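Local coordinates for protein archeaosine synthase QueF-Like (Pyrobaculum calidifontis, PDB 5K0P) that converts the nitrile of preQ0-modified tRNA into the formamidine of archaeosine, using free ammonium, and works as a tunnel-fold homodecamer, at residues R58-H62 / E63-V67; K72-A76 / V77-Y81. One frame throughout, in Å; residues are numbered along the deposited sequence.

Contact 1 of 2, residues R58-H62 / E63-V67; sequences REILH and EELAV
Leu61 and Glu64 grip each other at the start of helix 62-77. Leu61 O takes two amides: Leu65 N at 2.9 Å, nearly in line with the carbonyl (C=O...N 162°), and Glu64 N, which stands well above the carbonyl plane. The side chain of Glu64 turns back, and its OE1 receives Leu61 N in a rather long bond of 3.3 Å, approached from above the carboxylate plane. One residue further, Ala66 N donates to His62 O at 2.9 Å, the next bond of the helix.

Apolar contacts lie beside the cap. Ile60 CD1 lies 4.1 Å from Leu65 CB, the two side chains crossing at about a right angle. Ile60 CG1, anti to the backbone N (chi1 -177°), runs past Glu64 in the opposite sense, 3.7 Å from Glu64 OE1. With an alanine here, Leu65 would probably lose the isoleucine end that crosses it, and the Glu64 chain its apolar flank. Leu61 CD1 sits 3.8 Å from Glu63 CD, side by side with that chain.

The His62 ring reaches the sheet, its ND1 hydrogen-bonded to Ser88 and its NE2 to Ser19.

A leucine cannot cap with its side chain, so Glu64 supplies just one half of a capping box; Ile60 and Leu65 add the hydrophobic staple of a helix N-terminus, here presenting substrate-binding His62 and Glu63 at the tunnel-fold subunit interface.

Contact 2 of 2, residues K72-A76 / V77-Y81; sequences KVKAA and VNPPY
Val73 meets Val77 one turn further along helix 62-77, by backbone and side chain together. Val77 N donates to Val73 O at 3.1 Å, almost straight (N-H...O 160°). The branched side chains approach as well, Val73 CG1 standing 4.3 Å from Val77 CG2. With chi1 at -56°, Val77 CG2 falls between its own backbone N and carbonyl carbon, which brings it 3.7 Å from Val73 O. Two short, branched residues suit this buried side of the helix, where Val73 also rests on Met51 of helix 45-53.

Lys74 carries the turn out of the helix. Lys74 O accepts Asn78 N at 2.8 Å, the donor tilted from the carbonyl plane. Asn78 has positive phi (38°), a backbone shape that asparagine tolerates better than most residues, and its carboxamide lies near the same oxygen without bonding to it. Pro79 CD packs 3.8 Å from Lys74 CA; lacking an N-H, the proline cannot extend the helical bonding. The lysine chain bends at its last two torsions, and Lys74 NZ reaches a water 3.1 Å away that in turn donates to Pro79 O. Ser101 gives the same ammonium a further partner.

Ala76 has a methyl small enough to lie close to Leu43 and helix 45-53, and its CB comes 4.2 Å from Val77 CG1.

A 5-to-1 amide bond to a residue of positive phi is the αL type of helix C-cap, here followed by a proline that ends the helical bonding; it turns the chain from helix 62-77 toward strand 81-90 of the tunnel-fold sheet.

Contacts 1 and 2 mark the two ends of helix 62-77, the first at its beginning and the second at its close, with contact 1 complete before contact 2 opens along the chain. Their centres are about 18 Å apart and their nearest atoms about 5 Å, without touching. Contact 1 faces strands 10-20, 27-37 and 81-90, while contact 2 leans on helix 45-53 and strand 27-37, so the helix packs on the four-stranded antiparallel sheet beside its companion. The two ends probably lie by different shared sites: one carries residues that bind substrate together with a neighbouring subunit, the other lies beside a residue that binds it in its own chain.

Contact 1 of 2, residues R58-H62 / E63-V67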
ATOM      1  N   ARG A  58      -1.361  26.383 -22.636  1.00 24.06           N
ATOM      2  CA  ARG A  58      -1.622  26.078 -24.039  1.00 22.94           C
ATOM      3  C   ARG A  58      -2.841  25.151 -24.118  1.00 21.42           C
ATOM      4  O   ARG A  58      -2.997  24.177 -23.367  1.00 21.72           O
ATOM      5  CB  ARG A  58      -0.381  25.446 -24.653  1.00 26.70           C
ATOM      6  CG  ARG A  58      -0.532  25.072 -26.142  1.00 34.44           C
ATOM      7  CD  ARG A  58       0.781  24.540 -26.803  1.00 44.31           C
ATOM      8  NE  ARG A  58       0.496  23.776 -28.031  1.00 41.15           N
ATOM      9  CZ  ARG A  58       1.373  23.096 -28.772  1.00 45.32           C
ATOM     10  NH1 ARG A  58       2.637  22.990 -28.419  1.00 49.28           N
ATOM     11  NH2 ARG A  58       0.965  22.471 -29.883  1.00 45.37           N
ATOM     12  N   GLU A  59      -3.726  25.476 -25.023  1.00 22.59           N
ATOM     13  CA  GLU A  59      -4.929  24.679 -25.272  1.00 24.70           C
ATOM     14  C   GLU A  59      -4.535  23.568 -26.193  1.00 22.80           C
ATOM     15  O   GLU A  59      -4.154  23.788 -27.334  1.00 24.85           O
ATOM     16  CB  GLU A  59      -6.084  25.509 -25.943  1.00 25.57           C
ATOM     17  CG  GLU A  59      -6.748  26.485 -24.956  1.00 24.78           C
ATOM     18  CD  GLU A  59      -8.027  27.153 -25.442  1.00 25.75           C
ATOM     19  OE1 GLU A  59      -8.654  26.691 -26.461  1.00 27.93           O
ATOM     20  OE2 GLU A  59      -8.396  28.172 -24.744  1.00 28.04           O
ATOM     21  N   ILE A  60      -4.643  22.362 -25.700  1.00 23.73           N
ATOM     22  CA  ILE A  60      -4.201  21.218 -26.473  1.00 26.70           C
ATOM     23  C   ILE A  60      -4.792  19.990 -25.861  1.00 26.01           C
ATOM     24  O   ILE A  60      -4.741  19.869 -24.652  1.00 25.36           O
ATOM     25  CB  ILE A  60      -2.660  21.111 -26.501  1.00 26.63           C
ATOM     26  CG1 ILE A  60      -2.222  19.927 -27.400  1.00 24.39           C
ATOM     27  CG2 ILE A  60      -1.999  21.038 -25.106  1.00 25.43           C
ATOM     28  CD1 ILE A  60      -0.724  19.940 -27.633  1.00 27.86           C
ATOM     29  N   LEU A  61      -5.370  19.103 -26.657  1.00 22.43           N
ATOM     30  CA  LEU A  61      -5.900  17.829 -26.096  1.00 27.02           C
ATOM     31  C   LEU A  61      -4.741  16.916 -25.624  1.00 24.93           C
ATOM     32  O   LEU A  61      -3.657  16.940 -26.239  1.00 24.16           O
ATOM     33  CB  LEU A  61      -6.667  17.049 -27.164  1.00 27.10           C
ATOM     34  CG  LEU A  61      -7.882  17.751 -27.669  1.00 30.82           C
ATOM     35  CD1 LEU A  61      -8.345  17.014 -28.904  1.00 34.70           C
ATOM     36  CD2 LEU A  61      -8.981  17.845 -26.613  1.00 33.05           C
ATOM     37  N   HIS A  62      -4.931  16.155 -24.533  1.00 25.66           N
ATOM     38  CA  HIS A  62      -3.835  15.247 -24.120  1.00 28.23           C
ATOM     39  C   HIS A  62      -3.419  14.202 -25.185  1.00 27.56           C
ATOM     40  O   HIS A  62      -2.228  13.824 -25.262  1.00 25.56           O
ATOM     41  CB  HIS A  62      -4.035  14.653 -22.702  1.00 28.25           C
ATOM     42  CG  HIS A  62      -3.977  15.703 -21.611  1.00 26.41           C
ATOM     43  ND1 HIS A  62      -4.421  15.492 -20.317  1.00 26.31           N
ATOM     44  CD2 HIS A  62      -3.554  16.999 -21.656  1.00 27.91           C
ATOM     45  CE1 HIS A  62      -4.252  16.597 -19.607  1.00 31.18           C
ATOM     46  NE2 HIS A  62      -3.740  17.536 -20.409  1.00 29.03           N
ATOM     47  N   GLU A  63      -4.367  13.793 -26.014  1.00 24.88           N
ATOM     48  CA  GLU A  63      -4.052  12.896 -27.106  1.00 30.09           C
ATOM     49  C   GLU A  63      -3.028  13.512 -28.052  1.00 30.90           C
ATOM     50  O   GLU A  63      -2.224  12.774 -28.613  1.00 33.57           O
ATOM     51  CB  GLU A  63      -5.328  12.439 -27.876  1.00 36.57           C
ATOM     52  CG  GLU A  63      -5.998  13.556 -28.675  1.00 38.82           C
ATOM     53  CD  GLU A  63      -7.478  13.326 -29.080  1.00 38.05           C
ATOM     54  OE1 GLU A  63      -7.789  13.356 -30.326  1.00 60.93           O
ATOM     55  OE2 GLU A  63      -8.353  13.184 -28.190  1.00 39.99           O
ATOM     56  N   GLU A  64      -3.061  14.849 -28.228  1.00 30.01           N
ATOM     57  CA  GLU A  64      -2.139  15.592 -29.106  1.00 28.39           C
ATOM     58  C   GLU A  64      -0.867  15.892 -28.387  1.00 23.86           C
ATOM     59  O   GLU A  64       0.213  15.854 -28.961  1.00 24.48           O
ATOM     60  CB  GLU A  64      -2.751  16.924 -29.584  1.00 28.05           C
ATOM     61  CG  GLU A  64      -3.885  16.713 -30.520  1.00 30.14           C
ATOM     62  CD  GLU A  64      -4.827  17.936 -30.622  1.00 41.29           C
ATOM     63  OE1 GLU A  64      -4.748  18.988 -29.889  1.00 46.01           O
ATOM     64  OE2 GLU A  64      -5.711  17.812 -31.445  1.00 42.48           O
ATOM     65  N   LEU A  65      -1.020  16.288 -27.140  1.00 22.19           N
ATOM     66  CA  LEU A  65       0.134  16.523 -26.288  1.00 21.11           C
ATOM     67  C   LEU A  65       1.069  15.330 -26.264  1.00 20.46           C
ATOM     68  O   LEU A  65       2.267  15.537 -26.469  1.00 19.69           O
ATOM     69  CB  LEU A  65      -0.293  16.936 -24.860  1.00 22.04           C
ATOM     70  CG  LEU A  65       0.828  17.524 -23.942  1.00 23.09           C
ATOM     71  CD1 LEU A  65       0.146  18.361 -22.828  1.00 23.87           C
ATOM     72  CD2 LEU A  65       1.741  16.425 -23.349  1.00 22.81           C
ATOM     73  N   ALA A  66       0.564  14.101 -26.025  1.00 19.98           N
ATOM     74  CA  ALA A  66       1.489  12.940 -25.982  1.00 22.11           C
ATOM     75  C   ALA A  66       2.322  12.804 -27.256  1.00 23.59           C
ATOM     76  O   ALA A  66       3.580  12.589 -27.215  1.00 22.67           O
ATOM     77  CB  ALA A  66       0.713  11.605 -25.715  1.00 24.37           C
ATOM     78  N   VAL A  67       1.632  12.992 -28.381  1.00 26.56           N
ATOM     79  CA  VAL A  67       2.260  12.907 -29.700  1.00 29.14           C
ATOM     80  C   VAL A  67       3.234  14.088 -29.947  1.00 26.15           C
ATOM     81  O   VAL A  67       4.341  13.904 -30.417  1.00 27.14           O
ATOM     82  CB  VAL A  67       1.216  12.783 -30.804  1.00 31.29           C
ATOM     83  CG1 VAL A  67       1.894  12.760 -32.121  1.00 37.02           C
ATOM     84  CG2 VAL A  67       0.395  11.526 -30.603  1.00 31.55           C
TER

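Contact 2 of 2, residues K72-A76 / V77-Y81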
ATOM      1  N   LYS A  72       8.860  16.220 -29.896  1.00 25.61           N
ATOM      2  CA  LYS A  72       9.908  17.019 -29.296  1.00 29.04           C
ATOM      3  C   LYS A  72      11.138  16.238 -28.898  1.00 28.24           C
ATOM      4  O   LYS A  72      12.300  16.686 -29.143  1.00 25.69           O
ATOM      5  CB  LYS A  72       9.408  17.752 -28.076  1.00 28.20           C
ATOM      6  CG  LYS A  72       8.682  18.993 -28.494  1.00 34.18           C
ATOM      7  CD  LYS A  72       7.688  19.406 -27.456  1.00 37.18           C
ATOM      8  CE  LYS A  72       6.928  20.631 -27.916  1.00 39.60           C
ATOM      9  NZ  LYS A  72       7.511  21.728 -27.177  1.00 41.56           N
ATOM     10  N   VAL A  73      10.896  15.076 -28.280  1.00 27.08           N
ATOM     11  CA  VAL A  73      11.993  14.245 -27.799  1.00 27.66           C
ATOM     12  C   VAL A  73      12.740  13.620 -28.985  1.00 29.31           C
ATOM     13  O   VAL A  73      13.952  13.567 -28.971  1.00 30.74           O
ATOM     14  CB  VAL A  73      11.530  13.150 -26.821  1.00 25.33           C
ATOM     15  CG1 VAL A  73      12.718  12.242 -26.421  1.00 26.92           C
ATOM     16  CG2 VAL A  73      10.900  13.786 -25.602  1.00 24.65           C
ATOM     17  N   LYS A  74      12.035  13.196 -30.006  1.00 29.20           N
ATOM     18  CA  LYS A  74      12.723  12.618 -31.136  1.00 32.95           C
ATOM     19  C   LYS A  74      13.581  13.655 -31.803  1.00 36.83           C
ATOM     20  O   LYS A  74      14.697  13.336 -32.262  1.00 37.28           O
ATOM     21  CB  LYS A  74      11.767  12.092 -32.179  1.00 36.37           C
ATOM     22  CG  LYS A  74      11.239  10.716 -31.874  1.00 39.22           C
ATOM     23  CD  LYS A  74      10.085  10.357 -32.769  1.00 43.92           C
ATOM     24  CE  LYS A  74      10.465  10.194 -34.246  1.00 44.68           C
ATOM     25  NZ  LYS A  74      11.180   8.897 -34.328  1.00 43.25           N
ATOM     26  N   ALA A  75      13.084  14.887 -31.879  1.00 35.32           N
ATOM     27  CA  ALA A  75      13.855  15.924 -32.525  1.00 36.68           C
ATOM     28  C   ALA A  75      15.116  16.304 -31.739  1.00 35.20           C
ATOM     29  O   ALA A  75      16.163  16.534 -32.359  1.00 36.32           O
ATOM     30  CB  ALA A  75      13.004  17.167 -32.845  1.00 40.64           C
ATOM     31  N   ALA A  76      15.027  16.360 -30.407  1.00 34.52           N
ATOM     32  CA  ALA A  76      16.175  16.648 -29.576  1.00 33.63           C
ATOM     33  C   ALA A  76      17.266  15.561 -29.590  1.00 37.61           C
ATOM     34  O   ALA A  76      18.427  15.915 -29.602  1.00 39.03           O
ATOM     35  CB  ALA A  76      15.740  16.910 -28.148  1.00 31.22           C
ATOM     36  N   VAL A  77      16.922  14.266 -29.551  1.00 30.16           N
ATOM     37  CA  VAL A  77      17.976  13.229 -29.433  1.00 31.25           C
ATOM     38  C   VAL A  77      17.875  12.048 -30.338  1.00 32.07           C
ATOM     39  O   VAL A  77      18.638  11.135 -30.158  1.00 29.61           O
ATOM     40  CB  VAL A  77      18.144  12.704 -27.977  1.00 27.90           C
ATOM     41  CG1 VAL A  77      18.425  13.839 -27.009  1.00 28.76           C
ATOM     42  CG2 VAL A  77      16.895  11.985 -27.499  1.00 35.33           C
ATOM     43  N   ASN A  78      16.966  12.056 -31.305  1.00 34.15           N
ATOM     44  CA  ASN A  78      16.836  10.993 -32.306  1.00 36.91           C
ATOM     45  C   ASN A  78      17.075   9.604 -31.765  1.00 35.25           C
ATOM     46  O   ASN A  78      17.994   8.948 -32.232  1.00 39.00           O
ATOM     47  CB  ASN A  78      17.784  11.273 -33.494  1.00 42.01           C
ATOM     48  CG  ASN A  78      17.539  12.649 -34.117  1.00 49.37           C
ATOM     49  OD1 ASN A  78      18.225  13.678 -33.776  1.00 54.17           O
ATOM     50  ND2 ASN A  78      16.526  12.704 -35.002  1.00 47.47           N
ATOM     51  N   PRO A  79      16.287   9.173 -30.746  1.00 32.44           N
ATOM     52  CA  PRO A  79      16.532   7.887 -30.125  1.00 32.73           C
ATOM     53  C   PRO A  79      15.859   6.819 -30.938  1.00 32.56           C
ATOM     54  O   PRO A  79      14.880   7.125 -31.560  1.00 32.04           O
ATOM     55  CB  PRO A  79      15.832   8.026 -28.775  1.00 31.81           C
ATOM     56  CG  PRO A  79      14.743   8.934 -29.044  1.00 32.50           C
ATOM     57  CD  PRO A  79      15.130   9.839 -30.134  1.00 30.94           C
ATOM     58  N   PRO A  80      16.389   5.589 -30.964  1.00 32.41           N
ATOM     59  CA  PRO A  80      15.720   4.515 -31.723  1.00 35.35           C
ATOM     60  C   PRO A  80      14.410   4.021 -31.133  1.00 34.76           C
ATOM     61  O   PRO A  80      13.708   3.250 -31.807  1.00 33.82           O
ATOM     62  CB  PRO A  80      16.718   3.336 -31.633  1.00 34.91           C
ATOM     63  CG  PRO A  80      17.549   3.617 -30.442  1.00 33.22           C
ATOM     64  CD  PRO A  80      17.682   5.118 -30.413  1.00 32.41           C
ATOM     65  N   TYR A  81      14.127   4.381 -29.880  1.00 32.85           N
ATOM     66  CA  TYR A  81      12.882   4.020 -29.226  1.00 31.37           C
ATOM     67  C   TYR A  81      12.546   5.154 -28.274  1.00 25.71           C
ATOM     68  O   TYR A  81      13.407   5.625 -27.528  1.00 24.22           O
ATOM     69  CB  TYR A  81      12.990   2.708 -28.389  1.00 30.38           C
ATOM     70  CG  TYR A  81      11.802   2.442 -27.485  1.00 31.09           C
ATOM     71  CD1 TYR A  81      10.572   2.171 -28.005  1.00 30.22           C
ATOM     72  CD2 TYR A  81      11.935   2.462 -26.095  1.00 31.55           C
ATOM     73  CE1 TYR A  81       9.494   1.929 -27.211  1.00 31.33           C
ATOM     74  CE2 TYR A  81      10.852   2.225 -25.265  1.00 29.53           C
ATOM     75  CZ  TYR A  81       9.630   1.981 -25.830  1.00 28.38           C
ATOM     76  OH  TYR A  81       8.578   1.742 -24.975  1.00 29.20           O
TER
HETATM   77  O   HOH W   1      14.170   9.264 -33.438  1.00 37.75           O